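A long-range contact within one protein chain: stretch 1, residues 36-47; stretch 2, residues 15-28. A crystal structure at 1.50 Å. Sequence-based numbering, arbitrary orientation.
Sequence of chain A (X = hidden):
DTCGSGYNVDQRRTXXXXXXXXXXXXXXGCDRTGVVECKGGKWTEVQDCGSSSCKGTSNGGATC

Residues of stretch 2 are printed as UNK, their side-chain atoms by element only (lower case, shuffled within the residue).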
# COMPACT_ATOMS: atom_id res chain seq x y z
N VAL A 36 -0.70 1.00 3.53
CA VAL A 36 -0.87 -0.44 3.80
C VAL A 36 0.48 -1.13 4.06
O VAL A 36 1.54 -0.71 3.56
CB VAL A 36 -1.59 -1.15 2.62
CG1 VAL A 36 -3.05 -0.60 2.48
CG2 VAL A 36 -0.89 -0.87 1.26
N GLU A 37 0.40 -2.25 4.80
CA GLU A 37 1.58 -3.03 5.17
C GLU A 37 1.17 -4.48 5.00
O GLU A 37 0.02 -4.83 5.24
CB GLU A 37 1.95 -2.75 6.65
CG GLU A 37 3.24 -3.47 7.10
CD GLU A 37 3.57 -3.20 8.53
OE1 GLU A 37 3.26 -2.12 9.06
OE2 GLU A 37 4.16 -4.09 9.16
N CYS A 38 2.11 -5.35 4.64
CA CYS A 38 1.80 -6.76 4.49
C CYS A 38 1.75 -7.43 5.85
O CYS A 38 2.78 -7.57 6.51
CB CYS A 38 2.86 -7.37 3.58
SG CYS A 38 2.45 -9.12 3.22
N LYS A 39 0.55 -7.81 6.25
CA LYS A 39 0.34 -8.47 7.55
C LYS A 39 -0.56 -9.68 7.34
O LYS A 39 -1.63 -9.59 6.75
CB LYS A 39 -0.33 -7.51 8.53
CG LYS A 39 0.51 -6.26 8.82
CD LYS A 39 -0.25 -5.33 9.77
CE LYS A 39 0.69 -4.37 10.43
NZ LYS A 39 1.62 -5.08 11.35
N GLY A 40 -0.10 -10.82 7.84
CA GLY A 40 -0.93 -12.01 7.69
C GLY A 40 -1.28 -12.34 6.25
O GLY A 40 -2.37 -12.85 5.96
N GLY A 41 -0.35 -12.02 5.36
CA GLY A 41 -0.51 -12.33 3.96
C GLY A 41 -1.39 -11.44 3.14
O GLY A 41 -1.67 -11.76 2.00
N LYS A 42 -1.85 -10.34 3.74
CA LYS A 42 -2.69 -9.41 3.02
C LYS A 42 -2.24 -7.97 3.24
O LYS A 42 -1.75 -7.62 4.32
CB LYS A 42 -4.14 -9.53 3.53
CG LYS A 42 -4.74 -10.93 3.38
CD LYS A 42 -4.95 -11.33 1.91
CE LYS A 42 -5.50 -12.78 1.79
NZ LYS A 42 -5.23 -13.42 0.43
N TRP A 43 -2.38 -7.16 2.19
CA TRP A 43 -2.10 -5.72 2.36
C TRP A 43 -3.14 -5.16 3.31
O TRP A 43 -4.33 -5.16 3.04
CB TRP A 43 -2.13 -4.97 1.03
CG TRP A 43 -0.93 -5.32 0.21
CD1 TRP A 43 -0.91 -6.09 -0.94
CD2 TRP A 43 0.41 -4.95 0.48
NE1 TRP A 43 0.37 -6.23 -1.37
CE2 TRP A 43 1.21 -5.55 -0.52
CE3 TRP A 43 1.04 -4.19 1.48
CZ2 TRP A 43 2.59 -5.42 -0.55
CZ3 TRP A 43 2.44 -4.08 1.46
CH2 TRP A 43 3.18 -4.69 0.45
N THR A 44 -2.69 -4.64 4.44
CA THR A 44 -3.58 -4.23 5.54
C THR A 44 -3.38 -2.78 5.81
O THR A 44 -2.23 -2.31 5.95
CB THR A 44 -3.18 -5.08 6.77
OG1 THR A 44 -3.36 -6.47 6.47
CG2 THR A 44 -4.04 -4.77 7.99
N GLU A 45 -4.47 -2.04 5.91
CA GLU A 45 -4.34 -0.60 6.16
C GLU A 45 -3.85 -0.35 7.59
O GLU A 45 -4.47 -0.84 8.55
CB GLU A 45 -5.68 0.11 5.92
CG GLU A 45 -5.56 1.63 6.06
CD GLU A 45 -6.79 2.34 5.59
OE1 GLU A 45 -7.62 2.71 6.45
OE2 GLU A 45 -6.95 2.50 4.36
N VAL A 46 -2.73 0.36 7.67
CA VAL A 46 -2.13 0.71 8.97
C VAL A 46 -2.30 2.17 9.35
O VAL A 46 -2.06 2.56 10.52
CB VAL A 46 -0.63 0.31 9.06
CG1 VAL A 46 -0.50 -1.23 9.01
CG2 VAL A 46 0.17 0.96 7.96
N GLN A 47 -2.75 2.99 8.40
CA GLN A 47 -3.06 4.37 8.70
C GLN A 47 -4.09 4.81 7.69
O GLN A 47 -3.98 4.54 6.49
CB GLN A 47 -1.86 5.29 8.61
CG GLN A 47 -2.22 6.75 9.03
CD GLN A 47 -1.01 7.70 9.00
OE1 GLN A 47 0.15 7.28 8.92
NE2 GLN A 47 -1.29 8.99 9.07
N UNK A 15 -6.15 -5.27 1.02
CA UNK A 15 -6.75 -6.57 1.27
C UNK A 15 -6.38 -7.64 0.24
O UNK A 15 -6.83 -8.77 0.33
c UNK A 15 -8.59 -5.53 2.61
n UNK A 15 -9.63 -4.72 2.46
o UNK A 15 -7.90 -5.55 3.63
c UNK A 15 -8.28 -6.44 1.46
N UNK A 16 -5.56 -7.28 -0.74
CA UNK A 16 -5.09 -8.30 -1.69
C UNK A 16 -3.89 -9.03 -1.09
O UNK A 16 -3.32 -8.64 -0.07
o UNK A 16 -3.54 -6.83 -2.94
c UNK A 16 -4.71 -7.66 -3.02
N UNK A 17 -3.51 -10.14 -1.71
CA UNK A 17 -2.40 -10.92 -1.19
C UNK A 17 -1.04 -10.24 -1.28
O UNK A 17 -0.82 -9.39 -2.14
N UNK A 18 -0.12 -10.65 -0.40
CA UNK A 18 1.23 -10.07 -0.37
C UNK A 18 2.24 -11.06 0.17
O UNK A 18 1.98 -11.79 1.14
s UNK A 18 0.71 -8.93 2.16
c UNK A 18 1.24 -8.75 0.44
N UNK A 19 3.38 -11.07 -0.49
CA UNK A 19 4.48 -11.97 -0.15
C UNK A 19 5.12 -11.58 1.17
O UNK A 19 5.28 -10.40 1.52
c UNK A 19 6.20 -12.41 -3.61
c UNK A 19 5.57 -11.92 -1.21
c UNK A 19 5.12 -12.44 -2.56
c UNK A 19 5.55 -12.00 -4.92
n UNK A 19 4.51 -12.97 -5.41
N UNK A 20 5.54 -12.61 1.90
CA UNK A 20 6.11 -12.34 3.21
C UNK A 20 7.39 -11.48 3.18
O UNK A 20 7.65 -10.74 4.14
c UNK A 20 6.38 -13.66 3.91
N UNK A 21 8.16 -11.57 2.09
CA UNK A 21 9.39 -10.79 1.94
C UNK A 21 9.16 -9.28 1.94
O UNK A 21 10.11 -8.53 2.04
N UNK A 22 7.91 -8.84 1.79
CA UNK A 22 7.64 -7.42 1.87
C UNK A 22 8.04 -6.88 3.25
O UNK A 22 8.33 -5.67 3.36
c UNK A 22 5.79 -7.14 0.19
c UNK A 22 6.13 -7.16 1.65
o UNK A 22 6.14 -6.21 -0.51
n UNK A 22 5.07 -8.16 -0.29
N UNK A 23 8.08 -7.74 4.26
CA UNK A 23 8.45 -7.25 5.57
C UNK A 23 7.51 -6.13 5.99
O UNK A 23 6.28 -6.21 5.74
N UNK A 24 8.06 -5.08 6.61
CA UNK A 24 7.22 -4.00 7.07
C UNK A 24 7.18 -2.82 6.15
O UNK A 24 6.85 -1.73 6.57
c UNK A 24 7.62 -3.58 8.49
c UNK A 24 9.03 -3.06 8.61
o UNK A 24 9.69 -2.73 7.60
o UNK A 24 9.50 -2.95 9.78
N UNK A 25 7.46 -3.05 4.87
CA UNK A 25 7.36 -1.94 3.90
C UNK A 25 5.95 -1.36 3.91
O UNK A 25 4.94 -2.09 3.98
c UNK A 25 9.16 -3.21 0.73
c UNK A 25 9.09 -2.71 2.17
c UNK A 25 11.00 -4.82 0.40
c UNK A 25 7.63 -2.44 2.48
n UNK A 25 10.46 -5.73 1.20
n UNK A 25 12.00 -5.23 -0.41
n UNK A 25 10.47 -3.62 0.21
N UNK A 26 5.89 -0.04 3.76
CA UNK A 26 4.61 0.65 3.67
C UNK A 26 4.41 1.17 2.26
O UNK A 26 5.28 1.82 1.68
c UNK A 26 4.62 1.82 4.64
n UNK A 26 3.98 0.33 7.90
c UNK A 26 4.38 1.39 6.03
n UNK A 26 4.26 2.29 7.07
c UNK A 26 4.02 1.62 8.18
c UNK A 26 4.20 0.17 6.56
N UNK A 27 3.25 0.84 1.72
CA UNK A 27 2.82 1.28 0.39
C UNK A 27 1.51 2.04 0.50
O UNK A 27 0.94 2.13 1.59
c UNK A 27 2.63 0.06 -0.54
c UNK A 27 3.95 -0.55 -0.97
c UNK A 27 4.48 -1.62 -0.29
c UNK A 27 6.40 -1.70 -1.75
c UNK A 27 4.64 -0.03 -2.05
c UNK A 27 5.87 -0.60 -2.45
c UNK A 27 5.71 -2.20 -0.67
N UNK A 28 1.05 2.63 -0.60
CA UNK A 28 -0.23 3.32 -0.62
C UNK A 28 -1.28 2.43 -1.21
O UNK A 28 -0.99 1.65 -2.13
s UNK A 28 0.95 5.82 -0.84
c UNK A 28 -0.14 4.55 -1.50
O HOH W 1 -7.07 -3.35 5.68
O HOH W 2 -6.94 -11.63 -0.72
O HOH W 3 4.79 -4.79 3.91

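Position 15 carries two side-chain carbons, the second bearing one oxygen and one nitrogen; its backbone N donates to Trp43 O at 2.7 Å, and a water joins the side-chain oxygen to the backbone N of Glu45. The amide makes this Asn15. With phi at 77°, the backbone is in a region that asparagine tolerates better than most residues.

Position 16 has one carbon and one oxygen, the oxygen 3.4 Å from Trp43 CD1, at the indole edge. Its backbone O accepts from Trp43 N at 2.9 Å. This is Ser16, a small polar residue suited to a partly exposed site.

Position 17 has no side-chain atoms; its CA makes a CA-H...O contact with Gly41 O at 3.4 Å, and its backbone is bridged to that of Lys42. It is Gly17. A CB would have room here, so the absence of atoms, rather than any clash, identifies it.

Position 18 shows one carbon and one sulfur, the sulfur 2.0 Å from Cys38 SG. That is a disulfide, so the residue is Cys18. Its CB lies over the face of the Trp43 five-membered ring, 3.5 Å from the centroid, and its SG also sits above that face. Backbone N donates to Gly41 O at 3.1 Å.

Position 19 has four carbons in a row ending in nitrogen: Lys19, pointing away, as suits a charged chain at an exposed site. Position 20 has a single carbon, Ala20, and position 21 none, Gly21; neither touches stretch 1, and both belong to a short 3-10 segment.

Position 22 again has two carbons with one oxygen and one nitrogen, the oxygen 3.5 Å from Trp43 CH2, at the ring edge. This is Asn22; its ND2 donates to Lys19 O at 2.9 Å, bracing the loop.

Position 23 lacks a side chain: Gly23. Its phi of 56° favours glycine in the type II' turn. Position 24 has two carbons, the second carrying two oxygens, with CB 3.6 Å from Glu37 OE2: Asp24, its charged carboxylate suiting an exposed site. Position 25 runs through three carbons and a nitrogen to a carbon with two more nitrogens: Arg25. Its NH1 donates to the backbone O atoms of Gly21 and Asn22, tying the turn together.

Position 26 has a carbon and a five-membered ring with two nitrogens, one 2.8 Å from Glu37 OE1; Val46 CG2 covers one ring face. This is His26, offering NE2 as donor at its edge and an apolar face.

Position 27 has a carbon and a six-carbon ring, one carbon 3.4 Å from Trp43 CH2; backbone N and O pair with Val36 O and N at 3.0 and 2.8 Å. An apolar ring suits this buried site: Phe27. Position 28, one carbon and one sulfur, is Cys28, pointing away and bonded covalently elsewhere in the structure.

The contact therefore combines backbone pairing near both ends of stretch 2 with the Cys18-Cys38 disulfide, next to the first of these pairings. The Trp43 ring meets Cys18 with one face and Phe27 obliquely, while a water links Cys38 N to the O atoms of Gly23 and Arg25.

Stretch 2 (15-28) NSGCKAGNGDRHFC
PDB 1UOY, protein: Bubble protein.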